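Long-range contact in phosphate transporter (Thermotoga maritima MSB8, PDB 6L85), which probably imports phosphate across the cell membrane by coupling its uptake to sodium ions, as a bacterial relative of the human SLC20 carriers: residues Gly67-Glu72 with Gly112-Phe117. Sequence-based numbering, arbitrary orientation.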
loop_
_atom_site.group_PDB
_atom_site.type_symbol
_atom_site.label_atom_id
_atom_site.label_comp_id
_atom_site.label_asym_id
_atom_site.label_seq_id
_atom_site.Cartn_x
_atom_site.Cartn_y
_atom_site.Cartn_z
ATOM N N GLY B 67 -27.551 8.687 8.531
ATOM C CA GLY B 67 -27.345 9.953 9.224
ATOM C C GLY B 67 -28.131 11.115 8.651
ATOM O O GLY B 67 -28.166 12.201 9.243
ATOM N N ILE B 68 -28.779 10.902 7.506
ATOM C CA ILE B 68 -29.563 11.938 6.831
ATOM C C ILE B 68 -31.051 11.625 6.892
ATOM O O ILE B 68 -31.847 12.440 7.360
ATOM C CB ILE B 68 -29.100 12.128 5.370
ATOM C CG1 ILE B 68 -27.581 12.060 5.275
ATOM C CG2 ILE B 68 -29.651 13.446 4.796
ATOM C CD1 ILE B 68 -27.099 11.951 3.849
ATOM N N VAL B 69 -31.450 10.476 6.369
ATOM C CA VAL B 69 -32.830 10.022 6.445
ATOM C C VAL B 69 -33.029 9.324 7.779
ATOM O O VAL B 69 -32.129 8.633 8.271
ATOM C CB VAL B 69 -33.159 9.094 5.261
ATOM C CG1 VAL B 69 -34.592 8.600 5.326
ATOM C CG2 VAL B 69 -32.921 9.821 3.955
ATOM N N GLU B 70 -34.186 9.549 8.401
ATOM C CA GLU B 70 -34.545 8.849 9.631
ATOM C C GLU B 70 -35.025 7.460 9.219
ATOM O O GLU B 70 -36.193 7.268 8.866
ATOM C CB GLU B 70 -35.605 9.619 10.414
ATOM C CG GLU B 70 -35.680 9.228 11.878
ATOM C CD GLU B 70 -34.387 9.475 12.618
ATOM O OE1 GLU B 70 -34.114 10.648 12.960
ATOM O OE2 GLU B 70 -33.641 8.496 12.854
ATOM N N VAL B 71 -34.108 6.492 9.272
ATOM C CA VAL B 71 -34.329 5.186 8.655
ATOM C C VAL B 71 -35.519 4.462 9.294
ATOM O O VAL B 71 -36.361 3.892 8.593
ATOM C CB VAL B 71 -33.016 4.374 8.714
ATOM C CG1 VAL B 71 -33.265 2.876 8.687
ATOM C CG2 VAL B 71 -32.069 4.813 7.557
ATOM N N GLU B 72 -35.647 4.526 10.619
ATOM C CA GLU B 72 -36.769 3.872 11.292
ATOM C C GLU B 72 -38.142 4.450 10.943
ATOM O O GLU B 72 -39.145 3.859 11.349
ATOM C CB GLU B 72 -36.580 3.928 12.807
ATOM C CG GLU B 72 -35.383 3.138 13.298
ATOM C CD GLU B 72 -34.917 3.593 14.671
ATOM O OE1 GLU B 72 -33.685 3.680 14.888
ATOM O OE2 GLU B 72 -35.785 3.863 15.534
ATOM N N GLY B 112 -28.176 16.371 -0.066
ATOM C CA GLY B 112 -29.399 16.995 -0.533
ATOM C C GLY B 112 -30.348 16.002 -1.169
ATOM O O GLY B 112 -31.556 16.038 -0.917
ATOM N N GLY B 113 -29.820 15.104 -2.005
ATOM C CA GLY B 113 -30.671 14.081 -2.595
ATOM C C GLY B 113 -31.407 13.264 -1.544
ATOM O O GLY B 113 -32.622 13.045 -1.637
ATOM N N MET B 114 -30.677 12.817 -0.520
ATOM C CA MET B 114 -31.264 11.961 0.507
ATOM C C MET B 114 -32.278 12.739 1.346
ATOM O O MET B 114 -33.348 12.222 1.690
ATOM C CB MET B 114 -30.157 11.371 1.398
ATOM C CG MET B 114 -29.161 10.434 0.672
ATOM S SD MET B 114 -29.973 8.890 0.231
ATOM C CE MET B 114 -30.060 8.165 1.874
ATOM N N MET B 115 -31.943 13.980 1.695
ATOM C CA MET B 115 -32.866 14.838 2.420
ATOM C C MET B 115 -34.162 15.037 1.638
ATOM O O MET B 115 -35.261 14.953 2.204
ATOM C CB MET B 115 -32.182 16.171 2.692
ATOM C CG MET B 115 -32.539 16.813 4.005
ATOM S SD MET B 115 -32.117 18.566 3.940
ATOM C CE MET B 115 -32.813 19.004 2.343
ATOM N N GLY B 116 -34.048 15.296 0.335
ATOM C CA GLY B 116 -35.230 15.486 -0.483
ATOM C C GLY B 116 -36.125 14.267 -0.481
ATOM O O GLY B 116 -37.349 14.376 -0.298
ATOM N N PHE B 117 -35.527 13.086 -0.680
ATOM C CA PHE B 117 -36.308 11.857 -0.570
ATOM C C PHE B 117 -37.006 11.772 0.786
ATOM O O PHE B 117 -38.209 11.507 0.861
ATOM C CB PHE B 117 -35.427 10.623 -0.771
ATOM C CG PHE B 117 -35.863 9.452 0.059
ATOM C CD1 PHE B 117 -37.060 8.805 -0.209
ATOM C CD2 PHE B 117 -35.107 9.039 1.149
ATOM C CE1 PHE B 117 -37.488 7.750 0.570
ATOM C CE2 PHE B 117 -35.525 7.980 1.932
ATOM C CZ PHE B 117 -36.723 7.331 1.639
#
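I68 turns CG1 beside its backbone N (chi1 -40°) and CG2 anti to it, and V69 sets CG1 anti to the backbone N (chi1 180°), so that both send their branches onto helix 106-121. M114 bends at chi2 and chi3, folding its thioether round so that CE lies 3.9 Å from V69 CG2. The I68 chain crosses that of M114 at about a right angle; its CD1 rests 4.0 Å from M114 CB, while its CG2 reaches 3.9 Å from the backbone N of M115. V69 meets the F117 ring obliquely, its chain crossing at about a right angle, CG1 3.6 Å from CE2 and CG2 3.6 Å from CD2. V69 CG2 also lies 3.3 Å from M114 O, a close van der Waals contact of a methyl with a helix carbonyl oxygen. No hydrogen bond crosses. An alanine here in place of I68 would remove CG1, CG2 and CD1 and would probably loosen the loop's seat over M114 and M115. The loop, linking helices 58-66 and 76-99, is tied by backbone hydrogen bonds between I68 and N128 and between E70 and G126, while helix 368-400 packs against M115 through A386 and meets the F117 ring edge-to-face through Y393.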